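Mannitol dehydrogenase (PDB 1LJ8) binds NAD and probably catalyses the NAD-dependent interconversion of mannitol and fructose, as a long-chain mannitol 2-dehydrogenase. Local coordinates at residues 306-311 with 408-413; 377-382 with 427-432. All coordinates share one frame; numbering follows the deposited sequence.

Interaction 1: 306-311 with 408-413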
loop_
_atom_site.group_PDB
_atom_site.type_symbol
_atom_site.label_atom_id
_atom_site.label_comp_id
_atom_site.label_asym_id
_atom_site.label_seq_id
_atom_site.Cartn_x
_atom_site.Cartn_y
_atom_site.Cartn_z
ATOM N N LEU A 306 -0.703 -11.300 -11.807
ATOM C CA LEU A 306 0.616 -11.843 -12.145
ATOM C C LEU A 306 1.334 -12.594 -11.023
ATOM O O LEU A 306 2.078 -13.582 -11.232
ATOM C CB LEU A 306 1.580 -10.701 -12.503
ATOM C CG LEU A 306 1.240 -9.797 -13.676
ATOM C CD1 LEU A 306 2.204 -8.558 -13.727
ATOM C CD2 LEU A 306 1.390 -10.683 -14.929
ATOM N N THR A 307 1.114 -12.104 -9.822
ATOM C CA THR A 307 1.947 -12.550 -8.708
ATOM C C THR A 307 1.821 -13.955 -8.156
ATOM O O THR A 307 2.850 -14.589 -7.826
ATOM C CB THR A 307 1.859 -11.492 -7.587
ATOM O OG1 THR A 307 3.096 -11.517 -6.848
ATOM C CG2 THR A 307 0.693 -11.773 -6.604
ATOM N N TYR A 308 0.618 -14.495 -8.073
ATOM C CA TYR A 308 0.485 -15.845 -7.535
ATOM C C TYR A 308 0.859 -16.852 -8.618
ATOM O O TYR A 308 1.563 -17.819 -8.337
ATOM C CB TYR A 308 -0.924 -16.083 -6.971
ATOM C CG TYR A 308 -1.202 -15.111 -5.833
ATOM C CD1 TYR A 308 -2.178 -14.133 -5.964
ATOM C CD2 TYR A 308 -0.409 -15.119 -4.646
ATOM C CE1 TYR A 308 -2.385 -13.152 -4.935
ATOM C CE2 TYR A 308 -0.602 -14.133 -3.621
ATOM C CZ TYR A 308 -1.591 -13.168 -3.789
ATOM O OH TYR A 308 -1.778 -12.185 -2.823
ATOM N N LEU A 309 0.364 -16.639 -9.836
ATOM C CA LEU A 309 0.771 -17.495 -10.942
ATOM C C LEU A 309 2.287 -17.441 -11.115
ATOM O O LEU A 309 2.918 -18.473 -11.370
ATOM C CB LEU A 309 0.134 -17.016 -12.255
ATOM C CG LEU A 309 -1.374 -17.253 -12.289
ATOM C CD1 LEU A 309 -1.948 -16.466 -13.500
ATOM C CD2 LEU A 309 -1.667 -18.755 -12.437
ATOM N N GLY A 310 2.875 -16.249 -10.975
ATOM C CA GLY A 310 4.319 -16.097 -11.151
ATOM C C GLY A 310 5.099 -16.831 -10.076
ATOM O O GLY A 310 6.100 -17.489 -10.368
ATOM N N PHE A 311 4.627 -16.741 -8.841
ATOM C CA PHE A 311 5.328 -17.419 -7.743
ATOM C C PHE A 311 5.251 -18.942 -7.959
ATOM O O PHE A 311 6.225 -19.671 -7.746
ATOM C CB PHE A 311 4.683 -17.069 -6.404
ATOM C CG PHE A 311 5.680 -16.905 -5.288
ATOM C CD1 PHE A 311 6.368 -15.700 -5.144
ATOM C CD2 PHE A 311 5.936 -17.950 -4.405
ATOM C CE1 PHE A 311 7.331 -15.540 -4.107
ATOM C CE2 PHE A 311 6.893 -17.811 -3.351
ATOM C CZ PHE A 311 7.586 -16.601 -3.212
ATOM N N ALA A 408 -7.870 -18.852 -8.079
ATOM C CA ALA A 408 -7.422 -20.231 -8.098
ATOM C C ALA A 408 -5.883 -20.263 -7.858
ATOM O O ALA A 408 -5.350 -21.155 -7.137
ATOM C CB ALA A 408 -7.768 -20.864 -9.486
ATOM N N ALA A 409 -5.178 -19.320 -8.483
ATOM C CA ALA A 409 -3.699 -19.263 -8.346
ATOM C C ALA A 409 -3.357 -19.021 -6.875
ATOM O O ALA A 409 -2.440 -19.639 -6.320
ATOM C CB ALA A 409 -3.113 -18.119 -9.221
ATOM N N TRP A 410 -4.071 -18.086 -6.250
ATOM C CA TRP A 410 -3.826 -17.815 -4.818
ATOM C C TRP A 410 -4.089 -19.085 -3.994
ATOM O O TRP A 410 -3.305 -19.419 -3.082
ATOM C CB TRP A 410 -4.760 -16.693 -4.303
ATOM C CG TRP A 410 -4.489 -16.290 -2.879
ATOM C CD1 TRP A 410 -3.281 -15.851 -2.377
ATOM C CD2 TRP A 410 -5.430 -16.210 -1.787
ATOM N NE1 TRP A 410 -3.430 -15.486 -1.048
ATOM C CE2 TRP A 410 -4.724 -15.697 -0.661
ATOM C CE3 TRP A 410 -6.784 -16.506 -1.654
ATOM C CZ2 TRP A 410 -5.339 -15.481 0.588
ATOM C CZ3 TRP A 410 -7.412 -16.293 -0.402
ATOM C CH2 TRP A 410 -6.674 -15.783 0.702
ATOM N N ALA A 411 -5.181 -19.798 -4.315
ATOM C CA ALA A 411 -5.524 -21.000 -3.566
ATOM C C ALA A 411 -4.406 -22.037 -3.626
ATOM O O ALA A 411 -4.022 -22.629 -2.586
ATOM C CB ALA A 411 -6.869 -21.636 -4.086
ATOM N N LEU A 412 -3.876 -22.247 -4.819
ATOM C CA LEU A 412 -2.816 -23.258 -4.981
ATOM C C LEU A 412 -1.529 -22.743 -4.345
ATOM O O LEU A 412 -0.820 -23.489 -3.685
ATOM C CB LEU A 412 -2.588 -23.582 -6.459
ATOM C CG LEU A 412 -1.575 -24.735 -6.730
ATOM C CD1 LEU A 412 -1.998 -26.017 -6.016
ATOM C CD2 LEU A 412 -1.470 -25.009 -8.191
ATOM N N TYR A 413 -1.277 -21.455 -4.511
ATOM C CA TYR A 413 -0.089 -20.800 -3.940
ATOM C C TYR A 413 -0.063 -20.969 -2.407
ATOM O O TYR A 413 1.017 -21.132 -1.809
ATOM C CB TYR A 413 -0.142 -19.324 -4.326
ATOM C CG TYR A 413 0.593 -18.412 -3.378
ATOM C CD1 TYR A 413 1.935 -18.083 -3.600
ATOM C CD2 TYR A 413 -0.065 -17.835 -2.283
ATOM C CE1 TYR A 413 2.595 -17.201 -2.764
ATOM C CE2 TYR A 413 0.607 -16.921 -1.421
ATOM C CZ TYR A 413 1.924 -16.621 -1.680
ATOM O OH TYR A 413 2.612 -15.726 -0.864
#
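An aromatic cluster of Tyr308, Phe311, Trp410 and Tyr413 joins helices 289-313 and 401-413 in the largely helical C-terminal domain. The axes of segments 306-311 and 408-413 come within 8.3 Å at an angle of 43°, with Ala409 small enough for a close approach: its CB meets Leu309 CD2 as well as the side chain at the centre, Tyr308. Followed outward, Tyr308 CB sits 3.7 Å from Ala409 CB. A chi1 of -61° sets CG anti to the carbonyl carbon, and the ring then runs alongside Trp410, pointing the same way. CG and CD1 of Tyr308 lie by the Trp410 CA and CB, the latter making a CH-pi contact over the ring face. CD2 turns to Tyr413 and stands above the centre of its ring in an edge-to-face pair. Tyr308 CE2 and CZ take the edge of the indole, Trp410 CD1 lying 3.4 Å from Tyr308 CE2, while the opposite face is covered by Thr307 CG2. At the tip, OH is hydrogen-bonded to Cys375 O, so the buried hydroxyl is satisfied. Tyr413 also turns its edge to the face of Phe311 in an offset edge-to-face pair at 84°, Tyr413 CE1 lying 3.8 Å from Phe311 CD2.

Interaction 2: 377-382 with 427-432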
loop_
_atom_site.group_PDB
_atom_site.type_symbol
_atom_site.label_atom_id
_atom_site.label_comp_id
_atom_site.label_asym_id
_atom_site.label_seq_id
_atom_site.Cartn_x
_atom_site.Cartn_y
_atom_site.Cartn_z
ATOM N N ASP A 377 -0.111 -10.493 1.854
ATOM C CA ASP A 377 -1.393 -10.010 2.350
ATOM C C ASP A 377 -2.532 -10.080 1.313
ATOM O O ASP A 377 -3.363 -9.150 1.185
ATOM C CB ASP A 377 -1.199 -8.551 2.862
ATOM C CG ASP A 377 -2.302 -8.090 3.805
ATOM O OD1 ASP A 377 -3.158 -8.928 4.209
ATOM O OD2 ASP A 377 -2.306 -6.857 4.145
ATOM N N GLY A 378 -2.572 -11.194 0.595
ATOM C CA GLY A 378 -3.656 -11.390 -0.367
ATOM C C GLY A 378 -5.003 -11.370 0.353
ATOM O O GLY A 378 -6.010 -10.943 -0.237
ATOM N N SER A 379 -5.053 -11.855 1.606
ATOM C CA SER A 379 -6.336 -11.848 2.332
ATOM C C SER A 379 -6.904 -10.426 2.451
ATOM O O SER A 379 -8.130 -10.239 2.393
ATOM C CB SER A 379 -6.201 -12.493 3.724
ATOM O OG SER A 379 -5.340 -11.733 4.558
ATOM N N SER A 380 -6.044 -9.413 2.550
ATOM C CA SER A 380 -6.551 -8.041 2.619
ATOM C C SER A 380 -6.627 -7.382 1.236
ATOM O O SER A 380 -7.425 -6.457 1.036
ATOM C CB SER A 380 -5.644 -7.125 3.493
ATOM O OG SER A 380 -5.386 -7.673 4.797
ATOM N N LYS A 381 -5.782 -7.827 0.308
ATOM C CA LYS A 381 -5.727 -7.210 -1.013
ATOM C C LYS A 381 -6.825 -7.654 -1.972
ATOM O O LYS A 381 -7.320 -6.826 -2.741
ATOM C CB LYS A 381 -4.365 -7.488 -1.656
ATOM C CG LYS A 381 -3.241 -6.753 -0.961
ATOM C CD LYS A 381 -1.910 -7.188 -1.506
ATOM C CE LYS A 381 -0.790 -6.257 -0.894
ATOM N NZ LYS A 381 0.531 -6.734 -1.331
ATOM N N PHE A 382 -7.204 -8.928 -1.931
ATOM C CA PHE A 382 -8.258 -9.365 -2.830
ATOM C C PHE A 382 -9.530 -8.510 -2.857
ATOM O O PHE A 382 -9.976 -8.143 -3.944
ATOM C CB PHE A 382 -8.627 -10.851 -2.603
ATOM C CG PHE A 382 -7.847 -11.801 -3.505
ATOM C CD1 PHE A 382 -6.735 -12.471 -3.028
ATOM C CD2 PHE A 382 -8.211 -11.975 -4.844
ATOM C CE1 PHE A 382 -5.987 -13.303 -3.838
ATOM C CE2 PHE A 382 -7.464 -12.812 -5.685
ATOM C CZ PHE A 382 -6.339 -13.488 -5.181
ATOM N N PRO A 427 3.460 -14.865 3.412
ATOM C CA PRO A 427 3.498 -13.581 4.121
ATOM C C PRO A 427 2.102 -12.921 4.158
ATOM O O PRO A 427 1.808 -12.026 3.387
ATOM C CB PRO A 427 4.533 -12.800 3.322
ATOM C CG PRO A 427 4.332 -13.286 1.920
ATOM C CD PRO A 427 4.075 -14.775 2.079
ATOM N N ASP A 428 1.262 -13.368 5.072
ATOM C CA ASP A 428 -0.103 -12.867 5.182
ATOM C C ASP A 428 -0.431 -12.822 6.656
ATOM O O ASP A 428 -0.097 -13.755 7.389
ATOM C CB ASP A 428 -1.041 -13.844 4.462
ATOM C CG ASP A 428 -2.458 -13.306 4.276
ATOM O OD1 ASP A 428 -2.848 -13.192 3.077
ATOM O OD2 ASP A 428 -3.181 -13.021 5.294
ATOM N N PRO A 429 -1.077 -11.746 7.114
ATOM C CA PRO A 429 -1.417 -11.660 8.540
ATOM C C PRO A 429 -2.379 -12.768 8.963
ATOM O O PRO A 429 -2.484 -13.089 10.137
ATOM C CB PRO A 429 -1.991 -10.250 8.674
ATOM C CG PRO A 429 -2.573 -9.957 7.289
ATOM C CD PRO A 429 -1.495 -10.535 6.380
ATOM N N ARG A 430 -3.049 -13.403 8.004
ATOM C CA ARG A 430 -3.962 -14.481 8.338
ATOM C C ARG A 430 -3.466 -15.755 7.671
ATOM O O ARG A 430 -4.260 -16.576 7.225
ATOM C CB ARG A 430 -5.368 -14.171 7.818
ATOM C CG ARG A 430 -5.888 -12.819 8.286
ATOM C CD ARG A 430 -7.389 -12.690 8.004
ATOM N NE ARG A 430 -8.171 -13.664 8.778
ATOM C CZ ARG A 430 -9.473 -13.890 8.605
ATOM N NH1 ARG A 430 -10.162 -13.211 7.689
ATOM N NH2 ARG A 430 -10.093 -14.821 9.346
ATOM N N ALA A 431 -2.153 -15.919 7.617
ATOM C CA ALA A 431 -1.579 -17.071 6.926
ATOM C C ALA A 431 -2.118 -18.416 7.408
ATOM O O ALA A 431 -2.579 -19.253 6.603
ATOM C CB ALA A 431 -0.023 -17.050 7.036
ATOM N N GLU A 432 -2.047 -18.636 8.719
ATOM C CA GLU A 432 -2.495 -19.907 9.277
ATOM C C GLU A 432 -3.934 -20.198 8.861
ATOM O O GLU A 432 -4.243 -21.286 8.359
ATOM C CB GLU A 432 -2.349 -19.871 10.798
ATOM C CG GLU A 432 -2.946 -21.058 11.494
ATOM C CD GLU A 432 -2.135 -21.428 12.724
ATOM O OE1 GLU A 432 -1.541 -20.507 13.337
ATOM O OE2 GLU A 432 -2.082 -22.631 13.062
HETATM O O HOH W 1 -1.709 -14.102 0.742
#
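Beside the NAD site, the start of helix 378-385 is tied to the loop that leads into helix 431-437; the side chain of Asp377 lies about 6 Å from the bound dinucleotide. Asp428 accepts two of the three hydrogen bonds between the segments. With CG anti to its backbone N (chi1 -169°), its carboxylate reaches the first turn of the helix and holds Ser379 by both oxygens. Asp428 OD1 accepts from Ser379 N at 3.0 Å in a nearly straight bond (168°), and Asp428 OD2 accepts from Ser379 OG at 2.6 Å, each through its syn lone pair. The anti lone pair of Asp428 OD2 takes Arg430 N at 2.7 Å, which closes an Asx turn, while a type I beta turn runs from Asp428 to Ala431. A water bridges Gly378 N and Asp428 OD1. The carboxylate thus faces two amide N-H groups of a helix N-terminus, one directly and one through water, a setting likely to stabilise its negative charge. An alanine in place of Asp428 would remove both bonds to Ser379 and the Asx turn, and would probably loosen the loop from the helix. Asp377 is the N-cap: its OD1 binds Ser380 OG at 2.6 Å and accepts a weak bond from Ser380 N. Asp377 OD1 also rests against the Pro429 ring, 3.2 Å from Pro429 CD, the two side chains crossing at about a right angle. Backbone to backbone, Asp377 N donates to Pro427 O at 2.9 Å, in the plane of that carbonyl. Arg430 passes its aliphatic chain by Ser379 OG before NH1 forms a salt bridge with Glu453. Asp377 OD1 and Asp428 OD2, probably both charged, stand 4.2 Å apart.

How the interactions relate
Both contacts lie in the C-terminal domain, with segments that alternate along the chain and lie on four different elements; helix 401-413 of interaction 1 is followed by helix 431-437 of interaction 2. Interaction 1 is fully buried and has no hydrogen bond across it; rings and methyl groups do the work. Interaction 2, partly buried and closer to the NAD, joins a helix start to a loop through one carboxylate, a serine hydroxyl and backbone groups. Phe382 and Pro427 of interaction 2 both touch helix 401-413: Phe382 CE1 lies 3.5 Å from Trp410 CG, and Tyr413 OH packs on Pro427 CD. Phe382 also touches Tyr308, whose OH packs on Gly378 CA.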